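Local coordinates for protein geranylgeranyl pyrophosphate synthase (PDB 3LK5) that probably builds isoprenoid diphosphates as a magnesium-dependent prenyltransferase of the FPP/GGPP synthase family, and probably has dimethylallyltranstransferase activity, at residues 243-248 and 343-348; 250-255 and 338-343. One frame throughout, in Å; residues are numbered along the deposited sequence. Where two conformers were deposited one is given.

Contact 1 (243-248 and 343-348); sequences LHYGHD and SGLAHL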
loop_
_atom_site.group_PDB
_atom_site.type_symbol
_atom_site.label_atom_id
_atom_site.label_comp_id
_atom_site.label_asym_id
_atom_site.label_seq_id
_atom_site.Cartn_x
_atom_site.Cartn_y
_atom_site.Cartn_z
ATOM N N LEU A 243 18.940 9.050 -15.627
ATOM C CA LEU A 243 17.504 9.105 -15.857
ATOM C C LEU A 243 17.190 8.969 -17.345
ATOM O O LEU A 243 16.197 8.331 -17.692
ATOM C CB LEU A 243 16.868 10.403 -15.294
ATOM C CG LEU A 243 16.616 10.426 -13.774
ATOM C CD1 LEU A 243 16.247 11.890 -13.319
ATOM C CD2 LEU A 243 15.529 9.421 -13.362
ATOM N N HIS A 244 18.028 9.549 -18.198
ATOM C CA HIS A 244 17.836 9.399 -19.658
ATOM C C HIS A 244 18.095 7.968 -20.091
ATOM O O HIS A 244 17.328 7.389 -20.851
ATOM C CB HIS A 244 18.762 10.332 -20.428
ATOM C CG HIS A 244 18.281 11.742 -20.525
ATOM N ND1 HIS A 244 17.151 12.092 -21.234
ATOM C CD2 HIS A 244 18.832 12.907 -20.101
ATOM C CE1 HIS A 244 16.997 13.408 -21.197
ATOM N NE2 HIS A 244 18.009 13.930 -20.524
ATOM N N TYR A 245 19.198 7.397 -19.617
ATOM C CA TYR A 245 19.431 5.967 -19.812
ATOM C C TYR A 245 18.243 5.131 -19.362
ATOM O O TYR A 245 17.757 4.250 -20.097
ATOM C CB TYR A 245 20.717 5.541 -19.076
ATOM C CG TYR A 245 20.943 4.043 -18.916
ATOM C CD1 TYR A 245 21.827 3.341 -19.773
ATOM C CD2 TYR A 245 20.281 3.325 -17.882
ATOM C CE1 TYR A 245 22.063 1.960 -19.571
ATOM C CE2 TYR A 245 20.471 1.972 -17.691
ATOM C CZ TYR A 245 21.372 1.287 -18.527
ATOM O OH TYR A 245 21.541 -0.055 -18.276
ATOM N N GLY A 246 17.734 5.400 -18.172
ATOM C CA GLY A 246 16.655 4.572 -17.636
ATOM C C GLY A 246 15.386 4.724 -18.476
ATOM O O GLY A 246 14.612 3.767 -18.621
ATOM N N HIS A 247 15.131 5.938 -18.957
ATOM C CA HIS A 247 13.924 6.191 -19.757
ATOM C C HIS A 247 13.994 5.349 -21.060
ATOM O O HIS A 247 13.066 4.571 -21.355
ATOM C CB HIS A 247 13.804 7.685 -20.101
ATOM C CG HIS A 247 12.789 8.005 -21.164
ATOM N ND1 HIS A 247 13.077 7.977 -22.519
ATOM C CD2 HIS A 247 11.500 8.423 -21.065
ATOM C CE1 HIS A 247 11.997 8.322 -23.207
ATOM N NE2 HIS A 247 11.028 8.599 -22.350
ATOM N N ASP A 248 15.112 5.476 -21.770
ATOM C CA ASP A 248 15.303 4.768 -23.061
ATOM C C ASP A 248 15.398 3.251 -22.913
ATOM O O ASP A 248 14.670 2.505 -23.568
ATOM C CB ASP A 248 16.528 5.294 -23.785
ATOM C CG ASP A 248 16.362 6.716 -24.263
ATOM O OD1 ASP A 248 15.267 7.311 -24.130
ATOM O OD2 ASP A 248 17.341 7.255 -24.780
ATOM N N SER A 343 20.361 4.958 -28.100
ATOM C CA SER A 343 20.319 6.262 -27.464
ATOM C C SER A 343 20.492 6.157 -25.936
ATOM O O SER A 343 21.186 6.982 -25.323
ATOM C CB SER A 343 19.032 7.018 -27.864
ATOM O OG SER A 343 17.889 6.276 -27.449
ATOM N N GLY A 344 19.913 5.122 -25.327
ATOM C CA GLY A 344 20.100 4.923 -23.864
ATOM C C GLY A 344 21.566 4.723 -23.517
ATOM O O GLY A 344 22.081 5.348 -22.592
ATOM N N LEU A 345 22.258 3.869 -24.268
ATOM C CA LEU A 345 23.679 3.650 -24.010
ATOM C C LEU A 345 24.511 4.917 -24.176
ATOM O O LEU A 345 25.420 5.182 -23.373
ATOM C CB LEU A 345 24.232 2.554 -24.914
ATOM C CG LEU A 345 23.710 1.139 -24.696
ATOM C CD1 LEU A 345 24.297 0.247 -25.768
ATOM C CD2 LEU A 345 24.112 0.660 -23.309
ATOM N N ALA A 346 24.169 5.712 -25.201
ATOM C CA ALA A 346 24.901 6.952 -25.510
ATOM C C ALA A 346 24.856 7.929 -24.353
ATOM O O ALA A 346 25.834 8.629 -24.085
ATOM C CB ALA A 346 24.349 7.629 -26.791
ATOM N N HIS A 347 23.717 7.965 -23.656
ATOM C CA HIS A 347 23.584 8.777 -22.449
ATOM C C HIS A 347 24.642 8.525 -21.368
ATOM O O HIS A 347 25.027 9.455 -20.671
ATOM C CB HIS A 347 22.162 8.702 -21.879
ATOM C CG HIS A 347 21.169 9.462 -22.691
ATOM N ND1 HIS A 347 21.163 10.840 -22.751
ATOM C CD2 HIS A 347 20.139 9.046 -23.462
ATOM C CE1 HIS A 347 20.177 11.240 -23.533
ATOM N NE2 HIS A 347 19.535 10.171 -23.976
ATOM N N LEU A 348 25.141 7.305 -21.260
ATOM C CA LEU A 348 26.215 7.004 -20.306
ATOM C C LEU A 348 27.572 7.661 -20.605
ATOM O O LEU A 348 28.417 7.765 -19.713
ATOM C CB LEU A 348 26.429 5.495 -20.196
ATOM C CG LEU A 348 25.224 4.679 -19.773
ATOM C CD1 LEU A 348 25.607 3.191 -19.857
ATOM C CD2 LEU A 348 24.794 5.082 -18.362
HETATM O O HOH W 1 17.335 9.891 -25.543
#
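His347 sits at the heart of this contact. His244 CB stands over the centre of its ring, 3.3 Å from the centroid, and the His244 ring continues the overlap as an offset stack with the planes only 8° apart. In both histidines CG lies anti to the carbonyl carbon, a torsion that sends both rings into the seam. At the edge of the His347 ring, a water bridges NE2 to Asp248 OD2, 2.7 Å from each. The same OD2 lies 2.9 Å from Ser343 OG in a hydrogen bond whose proton could instead serve Gln339 O. The other carboxylate oxygen, Asp248 OD1, takes His247 ND1 on its anti lone pair, in the plane of that imidazole, so both ends of the carboxylate are held. Elsewhere in the seam, Leu348 crosses the Tyr245 ring obliquely, its CG 3.7 Å from Tyr245 CD1, while Tyr245 OH hydrogen-bonds to Leu361 O and Tyr69 OH. Gly344 lets the backbones close in, its CA 4.2 Å from that of Tyr245. The result is a glycine-mediated, nearly antiparallel helix pair, axes 7.8 Å apart at 165°, within the all-helical polyprenyl synthase fold.

Contact 2 (250-255 and 338-343); sequences GIAFQL and SQLTES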
loop_
_atom_site.group_PDB
_atom_site.type_symbol
_atom_site.label_atom_id
_atom_site.label_comp_id
_atom_site.label_asym_id
_atom_site.label_seq_id
_atom_site.Cartn_x
_atom_site.Cartn_y
_atom_site.Cartn_z
ATOM N N GLY A 250 14.443 1.498 -20.286
ATOM C CA GLY A 250 13.222 0.966 -19.655
ATOM C C GLY A 250 12.096 0.748 -20.663
ATOM O O GLY A 250 11.348 -0.263 -20.578
ATOM N N ILE A 251 11.937 1.708 -21.585
ATOM C CA ILE A 251 10.916 1.541 -22.642
ATOM C C ILE A 251 11.316 0.338 -23.528
ATOM O O ILE A 251 10.485 -0.531 -23.803
ATOM C CB ILE A 251 10.701 2.834 -23.488
ATOM C CG1 ILE A 251 10.018 3.927 -22.622
ATOM C CG2 ILE A 251 9.830 2.544 -24.770
ATOM C CD1 ILE A 251 10.182 5.307 -23.207
ATOM N N ALA A 252 12.579 0.282 -23.948
ATOM C CA ALA A 252 13.039 -0.840 -24.787
ATOM C C ALA A 252 12.818 -2.180 -24.098
ATOM O O ALA A 252 12.452 -3.176 -24.735
ATOM C CB ALA A 252 14.520 -0.650 -25.171
ATOM N N PHE A 253 13.072 -2.227 -22.775
ATOM C CA PHE A 253 12.855 -3.447 -22.022
ATOM C C PHE A 253 11.387 -3.889 -22.087
ATOM O O PHE A 253 11.118 -5.076 -22.293
ATOM C CB PHE A 253 13.303 -3.215 -20.553
ATOM C CG PHE A 253 12.855 -4.267 -19.591
ATOM C CD1 PHE A 253 13.551 -5.475 -19.481
ATOM C CD2 PHE A 253 11.748 -4.042 -18.756
ATOM C CE1 PHE A 253 13.161 -6.461 -18.545
ATOM C CE2 PHE A 253 11.330 -5.031 -17.820
ATOM C CZ PHE A 253 12.047 -6.242 -17.730
ATOM N N GLN A 254 10.439 -2.966 -21.908
ATOM C CA GLN A 254 9.024 -3.357 -21.973
ATOM C C GLN A 254 8.672 -3.836 -23.388
ATOM O O GLN A 254 7.926 -4.802 -23.556
ATOM C CB GLN A 254 8.091 -2.200 -21.650
ATOM C CG GLN A 254 6.620 -2.700 -21.573
ATOM C CD GLN A 254 6.471 -3.801 -20.572
ATOM O OE1 GLN A 254 6.901 -3.646 -19.437
ATOM N NE2 GLN A 254 5.895 -4.933 -20.974
ATOM N N LEU A 255 9.190 -3.121 -24.376
ATOM C CA LEU A 255 8.946 -3.565 -25.802
ATOM C C LEU A 255 9.465 -4.971 -26.054
ATOM O O LEU A 255 8.779 -5.780 -26.693
ATOM C CB LEU A 255 9.537 -2.594 -26.798
ATOM C CG LEU A 255 8.953 -1.160 -26.802
ATOM C CD1 LEU A 255 9.765 -0.322 -27.802
ATOM C CD2 LEU A 255 7.451 -1.146 -27.158
ATOM N N SER A 338 15.915 -1.166 -31.052
ATOM C CA SER A 338 17.277 -0.876 -31.498
ATOM C C SER A 338 17.647 0.586 -31.274
ATOM O O SER A 338 18.733 0.892 -30.745
ATOM C CB SER A 338 17.421 -1.256 -32.986
ATOM O OG SER A 338 17.493 -2.662 -33.087
ATOM N N GLN A 339 16.755 1.484 -31.695
ATOM C CA GLN A 339 16.946 2.928 -31.600
ATOM C C GLN A 339 17.119 3.349 -30.134
ATOM O O GLN A 339 18.028 4.128 -29.781
ATOM C CB GLN A 339 15.689 3.649 -32.115
ATOM C CG GLN A 339 15.498 3.788 -33.604
ATOM C CD GLN A 339 14.269 4.661 -33.914
ATOM O OE1 GLN A 339 13.117 4.192 -33.882
ATOM N NE2 GLN A 339 14.516 5.936 -34.200
ATOM N N LEU A 340 16.208 2.871 -29.300
ATOM C CA LEU A 340 16.222 3.196 -27.863
ATOM C C LEU A 340 17.430 2.627 -27.129
ATOM O O LEU A 340 17.950 3.260 -26.183
ATOM C CB LEU A 340 14.937 2.689 -27.214
ATOM C CG LEU A 340 13.665 3.493 -27.519
ATOM C CD1 LEU A 340 12.421 2.699 -27.141
ATOM C CD2 LEU A 340 13.735 4.808 -26.795
ATOM N N THR A 341 17.855 1.432 -27.538
ATOM C CA THR A 341 19.024 0.835 -26.919
ATOM C C THR A 341 20.267 1.690 -27.237
ATOM O O THR A 341 21.057 2.074 -26.366
ATOM C CB THR A 341 19.201 -0.647 -27.310
ATOM O OG1 THR A 341 18.055 -1.380 -26.854
ATOM C CG2 THR A 341 20.437 -1.212 -26.633
ATOM N N GLU A 342 20.384 2.067 -28.508
ATOM C CA GLU A 342 21.487 2.914 -28.913
ATOM C C GLU A 342 21.512 4.286 -28.185
ATOM O O GLU A 342 22.582 4.728 -27.703
ATOM C CB GLU A 342 21.449 3.069 -30.452
ATOM C CG GLU A 342 22.639 3.811 -31.044
ATOM C CD GLU A 342 22.509 4.031 -32.557
ATOM O OE1 GLU A 342 21.619 3.395 -33.186
ATOM O OE2 GLU A 342 23.298 4.838 -33.112
ATOM N N SER A 343 20.361 4.958 -28.100
ATOM C CA SER A 343 20.319 6.262 -27.464
ATOM C C SER A 343 20.492 6.157 -25.936
ATOM O O SER A 343 21.186 6.982 -25.323
ATOM C CB SER A 343 19.032 7.018 -27.864
ATOM O OG SER A 343 17.889 6.276 -27.449
#
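Leu340 carries most of this contact, reaching from helix 338-343 to three residues of helix 250-255. Its CG is anti to the carbonyl carbon (chi1 -74°), and the second torsion, 165°, stretches CD1 away from CA, so that this one methyl does nearly all the touching at the tip. CD1 meets Ile251 CG2 at 3.5 Å, the closest approach between the segments, and the two branches cross obliquely. On Ile251 it is the gamma methyl that is engaged: CG2 lies anti to the backbone N, while CG1, anti to the carbonyl carbon, carries CD1 elsewhere. From the next turn of the same helix Leu255 comes in at about a right angle to Leu340, its extended CD1 4.1 Å from Leu340 CD1; its side chain also packs on Val333 and Ile337. Beside this pair, Ala252 points its short CB at the other helix, where it rests 3.9 Å from Leu340 CB, lower down the leucine. The same CB lies 4.0 Å from Thr341 OG1, which merely brushes it. That hydroxyl, placed beside the backbone N, is spent elsewhere, on Ile337 O one turn back and on Thr369 OG1 of helix 355-369.

Ala252 and Leu340 have the nearest CA atoms, 6.0 Å apart, and the short axes approach to 8.8 Å at 149°, an antiparallel but clearly splayed pair that packs by apolar contact within the all-helical polyprenyl synthase fold. What crosses is almost wholly hydrocarbon: dispersion and the burial of apolar surface hold the helices here, while the one hydroxyl at the edge is satisfied by other partners. The contact thus rests on nonpolar packing, with little directional bonding to fix its geometry.

In the fold
From the N terminus, seven helices precede helix 236-263, which supplies residues 243-248 and then 250-255, about two turns further on. The chain then runs through several shorter helices before returning along helix 329-347 in the opposite direction. Contact 2 therefore closes first, at 338-343, shutting a loop of 82 residues; contact 1 follows at 343-348 and encloses it with a wider loop of 94. The two loops nest without crossing. Ser343 lies in both ranges but touches the partner segment only in contact 1. The contact centres are 9 Å apart, and Asp248 CB touches Leu340 O at 3.5 Å where they meet. Helices 205-231 and 355-369 pack against both contacts.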